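ATP-dependent DNA helicase (Mycobacterium smegmatis, PDB 5V9X) probably uses ATP hydrolysis to move 3'-to-5' along single-stranded DNA and unwind RNA:DNA duplexes, as a bacterial helicase of the Lhr family. Local coordinates at residues Trp56-Glu61 against Thr246-Pro251; Asp85-Pro90 against Thr98-Val103; Asp191-Val196 against Glu233-Phe238; Val443-Thr448 against Pro626-Ala631. All coordinates share one frame; numbering follows the deposited sequence.

Contact 1: residues Trp56-Glu61 against Thr246-Pro251; sequences WSAISE and TIVCPP
Helix 50-60 and strand 245-248 approach most closely at Ala-58 and Thr-246, whose CA atoms are 6.7 Å apart. The strand is an outermost strand of the seven-stranded parallel sheet in the first RecA-like domain. The helix lies across one face of that sheet. No hydrogen bond joins the two segments, and the contact is small and made of methyl groups. Within 56-61, Ala-58 alone touches the strand. Its CB points at the sheet and sits 3.6 Å from Thr-246 CG2. Thr-246 turns this methyl inward because CG2 lies anti to the backbone N, which places OG1 beside that N (chi1 -66°). The threonine therefore meets the alanine with its apolar branch. Ile-247, the next residue, points to the far face of the sheet. Val-248 comes back to the helix side, where it also meets Asp-54 earlier on the helix. The strand is fixed by backbone bonds from Thr-246 and Val-248 to strand 64-68. Thr-65 of that strand touches both Ala-58 and Val-248, so the small patch continues into the sheet. Val-248 completes it more loosely, with its CG2 4.4 Å from Ala-58 CB.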
loop_
_atom_site.group_PDB
_atom_site.type_symbol
_atom_site.label_atom_id
_atom_site.label_comp_id
_atom_site.label_asym_id
_atom_site.label_seq_id
_atom_site.Cartn_x
_atom_site.Cartn_y
_atom_site.Cartn_z
ATOM N N TRP A 56 -1.216 17.927 21.846
ATOM C CA TRP A 56 -0.814 19.309 22.091
ATOM C C TRP A 56 0.218 19.393 23.207
ATOM O O TRP A 56 1.154 20.195 23.136
ATOM C CB TRP A 56 -2.033 20.164 22.429
ATOM C CG TRP A 56 -2.993 20.326 21.294
ATOM C CD1 TRP A 56 -2.714 20.243 19.960
ATOM C CD2 TRP A 56 -4.397 20.589 21.394
ATOM N NE1 TRP A 56 -3.857 20.445 19.224
ATOM C CE2 TRP A 56 -4.904 20.657 20.082
ATOM C CE3 TRP A 56 -5.273 20.775 22.468
ATOM C CZ2 TRP A 56 -6.249 20.905 19.815
ATOM C CZ3 TRP A 56 -6.603 21.021 22.201
ATOM C CH2 TRP A 56 -7.080 21.083 20.886
ATOM N N SER A 57 0.068 18.564 24.243
ATOM C CA SER A 57 1.025 18.578 25.344
ATOM C C SER A 57 2.409 18.150 24.873
ATOM O O SER A 57 3.408 18.825 25.146
ATOM C CB SER A 57 0.537 17.669 26.472
ATOM O OG SER A 57 1.372 17.789 27.610
ATOM N N ALA A 58 2.484 17.027 24.157
ATOM C CA ALA A 58 3.774 16.533 23.690
ATOM C C ALA A 58 4.384 17.464 22.647
ATOM O O ALA A 58 5.588 17.741 22.685
ATOM C CB ALA A 58 3.621 15.123 23.124
ATOM N N ILE A 59 3.570 17.956 21.710
ATOM C CA ILE A 59 4.093 18.825 20.658
ATOM C C ILE A 59 4.593 20.139 21.244
ATOM O O ILE A 59 5.664 20.632 20.871
ATOM C CB ILE A 59 3.023 19.057 19.574
ATOM C CG1 ILE A 59 2.740 17.761 18.810
ATOM C CG2 ILE A 59 3.461 20.148 18.610
ATOM C CD1 ILE A 59 1.546 17.849 17.892
ATOM N N SER A 60 3.834 20.725 22.175
ATOM C CA SER A 60 4.231 22.006 22.752
ATOM C C SER A 60 5.528 21.892 23.541
ATOM O O SER A 60 6.269 22.875 23.659
ATOM C CB SER A 60 3.117 22.551 23.648
ATOM O OG SER A 60 2.842 21.663 24.717
ATOM N N GLU A 61 5.821 20.713 24.085
ATOM C CA GLU A 61 7.050 20.492 24.834
ATOM C C GLU A 61 8.235 20.141 23.941
ATOM O O GLU A 61 9.314 19.837 24.461
ATOM C CB GLU A 61 6.830 19.405 25.889
ATOM C CG GLU A 61 5.877 19.830 27.003
ATOM C CD GLU A 61 5.609 18.728 28.011
ATOM O OE1 GLU A 61 6.166 17.621 27.850
ATOM O OE2 GLU A 61 4.840 18.970 28.966
ATOM N N THR A 246 7.610 10.745 21.318
ATOM C CA THR A 246 6.498 10.577 22.244
ATOM C C THR A 246 5.317 9.975 21.493
ATOM O O THR A 246 4.798 10.583 20.550
ATOM C CB THR A 246 6.098 11.910 22.870
ATOM O OG1 THR A 246 7.162 12.397 23.696
ATOM C CG2 THR A 246 4.838 11.739 23.711
ATOM N N ILE A 247 4.891 8.787 21.904
ATOM C CA ILE A 247 3.778 8.104 21.259
ATOM C C ILE A 247 2.493 8.474 21.987
ATOM O O ILE A 247 2.317 8.151 23.167
ATOM C CB ILE A 247 3.991 6.583 21.240
ATOM C CG1 ILE A 247 5.153 6.229 20.312
ATOM C CG2 ILE A 247 2.717 5.872 20.808
ATOM C CD1 ILE A 247 5.349 4.744 20.112
ATOM N N VAL A 248 1.600 9.164 21.283
ATOM C CA VAL A 248 0.283 9.519 21.796
ATOM C C VAL A 248 -0.719 8.517 21.242
ATOM O O VAL A 248 -0.920 8.438 20.024
ATOM C CB VAL A 248 -0.104 10.955 21.411
ATOM C CG1 VAL A 248 -1.583 11.184 21.664
ATOM C CG2 VAL A 248 0.733 11.959 22.186
ATOM N N CYS A 249 -1.344 7.750 22.130
ATOM C CA CYS A 249 -2.299 6.715 21.732
ATOM C C CYS A 249 -3.339 6.557 22.829
ATOM O O CYS A 249 -3.277 5.629 23.645
ATOM C CB CYS A 249 -1.590 5.389 21.450
ATOM S SG CYS A 249 -2.682 4.047 20.930
ATOM N N PRO A 250 -4.321 7.453 22.879
ATOM C CA PRO A 250 -5.341 7.384 23.927
ATOM C C PRO A 250 -6.373 6.318 23.607
ATOM O O PRO A 250 -6.426 5.823 22.471
ATOM C CB PRO A 250 -5.958 8.789 23.897
ATOM C CG PRO A 250 -5.843 9.189 22.468
ATOM C CD PRO A 250 -4.547 8.588 21.965
ATOM N N PRO A 251 -7.210 5.930 24.589
ATOM C CA PRO A 251 -8.242 4.912 24.334
ATOM C C PRO A 251 -9.116 5.216 23.128
ATOM O O PRO A 251 -9.758 6.269 23.056
ATOM C CB PRO A 251 -9.059 4.920 25.632
ATOM C CG PRO A 251 -8.076 5.318 26.672
ATOM C CD PRO A 251 -7.151 6.307 26.013
#

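Contact 2: residues Asp85-Pro90 against Thr98-Val103; sequences DRLADP and TQVLYV
Leu-87, near the end of helix 75-88, carries the whole helix side of this contact. Its two methyls divide between Val-100, the first residue of strand 100-103, and Gln-99 just before it. CD1 of Leu-87 reaches Val-100 CG2 at 4.1 Å. CD2 lies 3.9 Å from Gln-99 CG and nearly as close to Gln-99 CB. This is the tightly packed part, and it is purely apolar. Gln-99 meets the leucine with CB and CG; beyond them the chain bends (chi2 -79°). Val-100 turns CG2 toward the leucine. Val-100 also rests on Phe-80 and Ala-83 of the same helix. The outer side is loose. Asp-89, which follows the helix, and Pro-90 are exposed and poorly ordered, and neither meets the strand. Arg-86 is modelled only to CB. No hydrogen bond crosses between the segments. Helix 75-88 comes after a sequence that fits the P-loop pattern and links strand 64-68 to strand 100-103, parallel strands with two others between them. This is a beta-alpha-beta crossover of the kind that builds the RecA-like core of helicases.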
loop_
_atom_site.group_PDB
_atom_site.type_symbol
_atom_site.label_atom_id
_atom_site.label_comp_id
_atom_site.label_asym_id
_atom_site.label_seq_id
_atom_site.Cartn_x
_atom_site.Cartn_y
_atom_site.Cartn_z
ATOM N N ASP A 85 -0.786 28.395 16.127
ATOM C CA ASP A 85 -0.783 29.384 17.200
ATOM C C ASP A 85 0.511 30.186 17.204
ATOM O O ASP A 85 0.493 31.406 17.406
ATOM C CB ASP A 85 -1.003 28.696 18.548
ATOM C CG ASP A 85 -1.274 29.682 19.666
ATOM O OD1 ASP A 85 -2.101 30.595 19.462
ATOM O OD2 ASP A 85 -0.672 29.542 20.750
ATOM N N ARG A 86 1.644 29.520 16.969
ATOM C CA ARG A 86 2.921 30.229 16.931
ATOM C C ARG A 86 3.000 31.165 15.733
ATOM O O ARG A 86 3.525 32.279 15.841
ATOM C CB ARG A 86 4.076 29.228 16.909
ATOM N N LEU A 87 2.483 30.734 14.578
ATOM C CA LEU A 87 2.453 31.609 13.412
ATOM C C LEU A 87 1.517 32.795 13.620
ATOM O O LEU A 87 1.699 33.842 12.990
ATOM C CB LEU A 87 2.042 30.818 12.171
ATOM C CG LEU A 87 3.129 29.954 11.528
ATOM C CD1 LEU A 87 2.510 28.867 10.664
ATOM C CD2 LEU A 87 4.075 30.817 10.704
ATOM N N ALA A 88 0.519 32.655 14.496
ATOM C CA ALA A 88 -0.387 33.760 14.782
ATOM C C ALA A 88 0.194 34.752 15.780
ATOM O O ALA A 88 -0.238 35.909 15.805
ATOM C CB ALA A 88 -1.722 33.224 15.304
ATOM N N ASP A 89 1.158 34.326 16.591
ATOM C CA ASP A 89 1.762 35.211 17.575
ATOM C C ASP A 89 2.410 36.404 16.875
ATOM O O ASP A 89 3.025 36.243 15.814
ATOM C CB ASP A 89 2.802 34.449 18.402
ATOM C CG ASP A 89 3.353 35.261 19.568
ATOM O OD1 ASP A 89 3.974 36.321 19.336
ATOM O OD2 ASP A 89 3.168 34.828 20.726
ATOM N N PRO A 90 2.274 37.621 17.426
ATOM C CA PRO A 90 2.960 38.807 16.898
ATOM C C PRO A 90 4.478 38.634 16.863
ATOM O O PRO A 90 5.199 39.577 17.184
ATOM C CB PRO A 90 2.560 39.909 17.882
ATOM C CG PRO A 90 1.256 39.454 18.440
ATOM C CD PRO A 90 1.359 37.960 18.529
ATOM N N THR A 98 9.234 29.187 4.526
ATOM C CA THR A 98 8.306 28.105 4.831
ATOM C C THR A 98 8.572 27.564 6.231
ATOM O O THR A 98 9.683 27.117 6.533
ATOM C CB THR A 98 8.428 26.996 3.789
ATOM O OG1 THR A 98 8.168 27.533 2.484
ATOM C CG2 THR A 98 7.428 25.890 4.080
ATOM N N GLN A 99 7.548 27.609 7.084
ATOM C CA GLN A 99 7.670 27.278 8.500
ATOM C C GLN A 99 7.152 25.889 8.845
ATOM O O GLN A 99 7.746 25.204 9.684
ATOM C CB GLN A 99 6.923 28.313 9.346
ATOM C CG GLN A 99 7.540 29.704 9.319
ATOM C CD GLN A 99 8.746 29.826 10.227
ATOM O OE1 GLN A 99 8.664 29.561 11.428
ATOM N NE2 GLN A 99 9.879 30.227 9.658
ATOM N N VAL A 100 6.054 25.461 8.228
ATOM C CA VAL A 100 5.453 24.157 8.481
ATOM C C VAL A 100 5.457 23.366 7.182
ATOM O O VAL A 100 5.137 23.904 6.118
ATOM C CB VAL A 100 4.020 24.292 9.041
ATOM C CG1 VAL A 100 3.375 22.923 9.212
ATOM C CG2 VAL A 100 4.034 25.048 10.362
ATOM N N LEU A 101 5.825 22.089 7.269
ATOM C CA LEU A 101 5.848 21.194 6.115
ATOM C C LEU A 101 4.943 20.004 6.405
ATOM O O LEU A 101 5.253 19.174 7.266
ATOM C CB LEU A 101 7.271 20.735 5.800
ATOM C CG LEU A 101 7.409 19.798 4.594
ATOM C CD1 LEU A 101 7.019 20.506 3.306
ATOM C CD2 LEU A 101 8.818 19.240 4.496
ATOM N N TYR A 102 3.828 19.923 5.688
ATOM C CA TYR A 102 2.913 18.793 5.772
ATOM C C TYR A 102 3.121 17.901 4.556
ATOM O O TYR A 102 3.112 18.385 3.419
ATOM C CB TYR A 102 1.463 19.277 5.848
ATOM C CG TYR A 102 0.423 18.187 5.695
ATOM C CD1 TYR A 102 0.027 17.750 4.437
ATOM C CD2 TYR A 102 -0.179 17.610 6.805
ATOM C CE1 TYR A 102 -0.919 16.761 4.288
ATOM C CE2 TYR A 102 -1.134 16.621 6.664
ATOM C CZ TYR A 102 -1.498 16.198 5.401
ATOM O OH TYR A 102 -2.447 15.213 5.238
ATOM N N VAL A 103 3.298 16.602 4.794
ATOM C CA VAL A 103 3.527 15.627 3.733
ATOM C C VAL A 103 2.385 14.623 3.737
ATOM O O VAL A 103 2.093 14.012 4.774
ATOM C CB VAL A 103 4.880 14.911 3.897
ATOM C CG1 VAL A 103 5.077 13.893 2.786
ATOM C CG2 VAL A 103 6.020 15.918 3.908
#

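Contact 3: residues Asp191-Val196 against Glu233-Phe238; sequences DEVHAV and EEVARF
Val-193 and Val-196 pack against Val-235 and Phe-238 of helix 232-240 in the first RecA-like domain. Residues 191-194 read DEVH and fit the DEAD/DEAH box, motif II of these helicases. Glu-192 touches the bound AMP-PNP, which agrees with that assignment. All contacts across the two segments are apolar, and all four residues are buried. Val-193 divides its branches between two partners. CG1 meets Val-235 CG1 at 3.6 Å. CG2 lies at the edge of the Phe-238 ring, near its plane, 3.8 Å from CD2. With chi1 at 171°, opposite the backbone N, the Phe-238 ring reaches out to the two valines. Val-196 comes to the ring obliquely and at about a right angle to the phenylalanine side chain. Its CG2 is 3.9 Å from CE2 of Phe-238. Leu-66 of strand 64-68 touches Val-193 and Val-235, so the cluster is continuous with the central sheet. The polar contacts run within segments or to other parts. Glu-234 OE2 accepts from Val-456 N, and Arg-237 NH1 donates to Ala-490 O, which ties the outer side of the helix to later parts of the chain. These two side chains also form a salt bridge. Arg-237 NE points almost straight (170°) at Glu-234 OE1, 3.1 Å away, with the oxygen in the guanidinium plane but NE above the carboxylate plane.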
loop_
_atom_site.group_PDB
_atom_site.type_symbol
_atom_site.label_atom_id
_atom_site.label_comp_id
_atom_site.label_asym_id
_atom_site.label_seq_id
_atom_site.Cartn_x
_atom_site.Cartn_y
_atom_site.Cartn_z
ATOM N N ASP A 191 1.479 12.847 7.618
ATOM C CA ASP A 191 0.146 12.282 7.767
ATOM C C ASP A 191 0.085 10.899 7.132
ATOM O O ASP A 191 0.748 10.626 6.129
ATOM C CB ASP A 191 -0.891 13.199 7.125
ATOM C CG ASP A 191 -2.259 13.069 7.755
ATOM O OD1 ASP A 191 -2.528 12.030 8.395
ATOM O OD2 ASP A 191 -3.067 14.009 7.606
ATOM N N GLU A 192 -0.729 10.030 7.728
ATOM C CA GLU A 192 -0.900 8.654 7.263
ATOM C C GLU A 192 0.449 7.948 7.146
ATOM O O GLU A 192 0.781 7.344 6.124
ATOM C CB GLU A 192 -1.663 8.615 5.936
ATOM C CG GLU A 192 -2.931 9.454 5.917
ATOM C CD GLU A 192 -3.944 9.027 6.964
ATOM O OE1 GLU A 192 -3.904 7.855 7.402
ATOM O OE2 GLU A 192 -4.785 9.868 7.350
ATOM N N VAL A 193 1.233 8.028 8.224
ATOM C CA VAL A 193 2.606 7.536 8.203
ATOM C C VAL A 193 2.672 6.026 7.999
ATOM O O VAL A 193 3.696 5.509 7.534
ATOM C CB VAL A 193 3.321 7.970 9.499
ATOM C CG1 VAL A 193 2.663 7.334 10.713
ATOM C CG2 VAL A 193 4.809 7.647 9.442
ATOM N N HIS A 194 1.599 5.298 8.315
ATOM C CA HIS A 194 1.596 3.855 8.105
ATOM C C HIS A 194 1.641 3.494 6.626
ATOM O O HIS A 194 2.109 2.408 6.271
ATOM C CB HIS A 194 0.354 3.236 8.734
ATOM C CG HIS A 194 -0.887 3.477 7.938
ATOM N ND1 HIS A 194 -1.500 4.710 7.874
ATOM C CD2 HIS A 194 -1.612 2.655 7.144
ATOM C CE1 HIS A 194 -2.558 4.632 7.089
ATOM N NE2 HIS A 194 -2.649 3.396 6.633
ATOM N N ALA A 195 1.152 4.378 5.754
ATOM C CA ALA A 195 1.034 4.053 4.338
ATOM C C ALA A 195 2.378 3.977 3.626
ATOM O O ALA A 195 2.438 3.448 2.510
ATOM C CB ALA A 195 0.135 5.075 3.641
ATOM N N VAL A 196 3.448 4.489 4.229
ATOM C CA VAL A 196 4.773 4.453 3.621
ATOM C C VAL A 196 5.814 3.784 4.504
ATOM O O VAL A 196 6.924 3.508 4.021
ATOM C CB VAL A 196 5.254 5.869 3.233
ATOM C CG1 VAL A 196 4.319 6.498 2.213
ATOM C CG2 VAL A 196 5.370 6.747 4.471
ATOM N N GLU A 233 5.944 1.193 18.291
ATOM C CA GLU A 233 7.356 1.523 18.459
ATOM C C GLU A 233 8.102 1.538 17.130
ATOM O O GLU A 233 9.051 2.313 16.963
ATOM C CB GLU A 233 8.015 0.543 19.433
ATOM C CG GLU A 233 7.726 -0.934 19.166
ATOM C CD GLU A 233 6.474 -1.436 19.876
ATOM O OE1 GLU A 233 5.578 -0.616 20.175
ATOM O OE2 GLU A 233 6.389 -2.656 20.139
ATOM N N GLU A 234 7.690 0.705 16.171
ATOM C CA GLU A 234 8.404 0.644 14.900
ATOM C C GLU A 234 8.029 1.801 13.983
ATOM O O GLU A 234 8.898 2.373 13.315
ATOM C CB GLU A 234 8.138 -0.690 14.203
ATOM C CG GLU A 234 8.766 -0.809 12.814
ATOM C CD GLU A 234 10.274 -1.053 12.842
ATOM O OE1 GLU A 234 10.935 -0.732 13.855
ATOM O OE2 GLU A 234 10.801 -1.579 11.838
ATOM N N VAL A 235 6.743 2.150 13.925
ATOM C CA VAL A 235 6.322 3.300 13.131
ATOM C C VAL A 235 6.932 4.580 13.690
ATOM O O VAL A 235 7.337 5.475 12.937
ATOM C CB VAL A 235 4.785 3.373 13.077
ATOM C CG1 VAL A 235 4.336 4.633 12.358
ATOM C CG2 VAL A 235 4.222 2.136 12.397
ATOM N N ALA A 236 7.012 4.683 15.019
ATOM C CA ALA A 236 7.673 5.829 15.634
ATOM C C ALA A 236 9.153 5.866 15.283
ATOM O O ALA A 236 9.730 6.951 15.136
ATOM C CB ALA A 236 7.484 5.792 17.150
ATOM N N ARG A 237 9.784 4.697 15.146
ATOM C CA ARG A 237 11.176 4.655 14.715
ATOM C C ARG A 237 11.321 5.091 13.261
ATOM O O ARG A 237 12.326 5.713 12.898
ATOM C CB ARG A 237 11.743 3.248 14.910
ATOM C CG ARG A 237 13.259 3.184 14.873
ATOM C CD ARG A 237 13.764 1.756 15.015
ATOM N NE ARG A 237 13.576 0.982 13.791
ATOM C CZ ARG A 237 14.383 1.056 12.737
ATOM N NH1 ARG A 237 15.428 1.874 12.759
ATOM N NH2 ARG A 237 14.148 0.316 11.661
ATOM N N PHE A 238 10.337 4.775 12.416
ATOM C CA PHE A 238 10.386 5.255 11.042
ATOM C C PHE A 238 10.257 6.769 10.987
ATOM O O PHE A 238 10.970 7.430 10.224
ATOM C CB PHE A 238 9.286 4.605 10.202
ATOM C CG PHE A 238 9.137 5.220 8.838
ATOM C CD1 PHE A 238 9.981 4.851 7.806
ATOM C CD2 PHE A 238 8.169 6.180 8.594
ATOM C CE1 PHE A 238 9.860 5.417 6.557
ATOM C CE2 PHE A 238 8.042 6.755 7.342
ATOM C CZ PHE A 238 8.892 6.371 6.324
#

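Contact 4: residues Val443-Thr448 against Pro626-Ala631; sequences VQRMQT and PAELGA
Two successive bends, chi2 -90° and chi3 -81°, curl the Arg-445 chain and bring its guanidinium end beside Leu-629 and near Glu-628. Leu-629 has CG anti to the backbone N, which carries its end nearer to the arginine than its CB direction alone would suggest. This is a surface contact between two helices, one of them packed on the sheet of the second RecA-like domain. That one is helix 433-448, with Val-443 and Met-446 on strand 256-262. Helix 627-640 begins here, with Pro-626 at its N-cap position. The backbones stay well apart: the nearest CA atoms, of Arg-445 and Leu-629, are 8.8 Å from each other. Side chains bridge the gap, and no hydrogen bond forms across it. Leu-629 CD1 lies 3.8 Å from Arg-445 NE and 4.1 Å from Arg-445 CG, so it covers the bent middle of the arginine. It approaches the guanidinium obliquely. The Glu-628 backbone O lies over one face of the same group. The charge pairing is loose. The planes of the Glu-628 carboxylate and the Arg-445 guanidinium are 80° apart, and the attraction is probably modest. The glutamate has its salt bridge elsewhere, from OE1 to NH2 of Arg-230, so it also links this helix to the first RecA-like domain. Further along, Gln-444 touches Phe-636 and Arg-445 touches Ala-632, which extends the interface of the two helices. Toward Arg-445, Glu-628 OE1 comes no nearer than 4.1 Å to NH2, beyond salt-bridge range.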
loop_
_atom_site.group_PDB
_atom_site.type_symbol
_atom_site.label_atom_id
_atom_site.label_comp_id
_atom_site.label_asym_id
_atom_site.label_seq_id
_atom_site.Cartn_x
_atom_site.Cartn_y
_atom_site.Cartn_z
ATOM N N VAL A 443 -13.959 -8.057 7.644
ATOM C CA VAL A 443 -14.904 -7.436 8.571
ATOM C C VAL A 443 -14.611 -7.873 10.000
ATOM O O VAL A 443 -14.663 -7.067 10.937
ATOM C CB VAL A 443 -16.351 -7.771 8.161
ATOM C CG1 VAL A 443 -17.326 -7.418 9.277
ATOM C CG2 VAL A 443 -16.721 -7.040 6.883
ATOM N N GLN A 444 -14.286 -9.155 10.183
ATOM C CA GLN A 444 -13.980 -9.670 11.513
ATOM C C GLN A 444 -12.782 -8.948 12.121
ATOM O O GLN A 444 -12.843 -8.472 13.262
ATOM C CB GLN A 444 -13.726 -11.174 11.429
ATOM C CG GLN A 444 -13.298 -11.818 12.729
ATOM C CD GLN A 444 -12.966 -13.285 12.554
ATOM O OE1 GLN A 444 -13.850 -14.143 12.588
ATOM N NE2 GLN A 444 -11.687 -13.583 12.355
ATOM N N ARG A 445 -11.683 -8.852 11.370
ATOM C CA ARG A 445 -10.483 -8.201 11.888
ATOM C C ARG A 445 -10.692 -6.704 12.086
ATOM O O ARG A 445 -10.105 -6.117 13.002
ATOM C CB ARG A 445 -9.302 -8.454 10.950
ATOM C CG ARG A 445 -9.043 -9.926 10.635
ATOM C CD ARG A 445 -8.076 -10.564 11.618
ATOM N NE ARG A 445 -6.684 -10.254 11.298
ATOM C CZ ARG A 445 -5.644 -10.663 12.017
ATOM N NH1 ARG A 445 -5.835 -11.396 13.105
ATOM N NH2 ARG A 445 -4.412 -10.335 11.652
ATOM N N MET A 446 -11.514 -6.071 11.241
ATOM C CA MET A 446 -11.773 -4.639 11.386
ATOM C C MET A 446 -12.495 -4.336 12.691
ATOM O O MET A 446 -12.200 -3.333 13.354
ATOM C CB MET A 446 -12.596 -4.126 10.206
ATOM C CG MET A 446 -11.864 -4.064 8.886
ATOM S SD MET A 446 -13.016 -3.841 7.513
ATOM C CE MET A 446 -13.630 -2.194 7.852
ATOM N N GLN A 447 -13.456 -5.181 13.069
ATOM C CA GLN A 447 -14.205 -4.950 14.298
ATOM C C GLN A 447 -13.325 -5.105 15.533
ATOM O O GLN A 447 -13.556 -4.429 16.541
ATOM C CB GLN A 447 -15.401 -5.900 14.363
ATOM C CG GLN A 447 -16.425 -5.676 13.257
ATOM C CD GLN A 447 -17.515 -6.731 13.237
ATOM O OE1 GLN A 447 -17.380 -7.794 13.844
ATOM N NE2 GLN A 447 -18.605 -6.440 12.534
ATOM N N THR A 448 -12.316 -5.974 15.477
ATOM C CA THR A 448 -11.381 -6.158 16.579
ATOM C C THR A 448 -10.082 -5.379 16.396
ATOM O O THR A 448 -9.232 -5.402 17.290
ATOM C CB THR A 448 -11.063 -7.647 16.764
ATOM O OG1 THR A 448 -10.417 -8.151 15.588
ATOM C CG2 THR A 448 -12.336 -8.439 17.015
ATOM N N PRO A 626 -0.475 -11.388 3.972
ATOM C CA PRO A 626 0.487 -11.645 5.046
ATOM C C PRO A 626 0.123 -12.891 5.843
ATOM O O PRO A 626 -1.025 -13.337 5.873
ATOM C CB PRO A 626 0.395 -10.385 5.910
ATOM C CG PRO A 626 -0.986 -9.888 5.695
ATOM C CD PRO A 626 -1.349 -10.240 4.273
ATOM N N ALA A 627 1.141 -13.441 6.517
ATOM C CA ALA A 627 1.005 -14.757 7.136
ATOM C C ALA A 627 0.024 -14.742 8.304
ATOM O O ALA A 627 -0.753 -15.689 8.475
ATOM C CB ALA A 627 2.372 -15.265 7.595
ATOM N N GLU A 628 0.049 -13.689 9.127
ATOM C CA GLU A 628 -0.873 -13.624 10.256
ATOM C C GLU A 628 -2.318 -13.534 9.786
ATOM O O GLU A 628 -3.208 -14.162 10.371
ATOM C CB GLU A 628 -0.529 -12.442 11.164
ATOM C CG GLU A 628 0.236 -12.841 12.416
ATOM C CD GLU A 628 0.148 -11.796 13.511
ATOM O OE1 GLU A 628 -0.780 -10.960 13.460
ATOM O OE2 GLU A 628 1.008 -11.808 14.421
ATOM N N LEU A 629 -2.576 -12.754 8.734
ATOM C CA LEU A 629 -3.922 -12.726 8.171
ATOM C C LEU A 629 -4.256 -14.041 7.478
ATOM O O LEU A 629 -5.410 -14.483 7.509
ATOM C CB LEU A 629 -4.070 -11.557 7.195
ATOM C CG LEU A 629 -5.463 -11.438 6.572
ATOM C CD1 LEU A 629 -6.516 -11.200 7.648
ATOM C CD2 LEU A 629 -5.507 -10.348 5.516
ATOM N N GLY A 630 -3.266 -14.676 6.852
ATOM C CA GLY A 630 -3.497 -15.989 6.280
ATOM C C GLY A 630 -3.906 -17.006 7.327
ATOM O O GLY A 630 -4.783 -17.839 7.089
ATOM N N ALA A 631 -3.275 -16.947 8.502
ATOM C CA ALA A 631 -3.679 -17.809 9.608
ATOM C C ALA A 631 -5.120 -17.532 10.014
ATOM O O ALA A 631 -5.914 -18.461 10.204
ATOM C CB ALA A 631 -2.735 -17.612 10.794
#

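Overall arrangement
Contacts 1, 2 and 3 belong to the first RecA-like domain, and contact 4 involves the second. Contacts 1 and 2 reach the same parallel sheet, their centres 19 Å apart. Ile-247 CD1 of contact 1 packs 3.8 Å from Ala-236 CB of contact 3, on the face of the sheet away from helix 50-60. Tyr-102 OH and Asp-191 OD2, 2.7 Å apart, probably share a hydrogen bond that joins contact 2 to the motif II segment. Contact 3 reaches the AMP-PNP through Glu-192. In contact 1 the Val-248 side chain is about 11 Å from the nucleotide. Contact 4 is separate, its nearest atoms about 12 Å from contact 3. Nearest atoms lie about 6 Å from the bound nucleic acid for contact 3 and about 8 Å for contact 4.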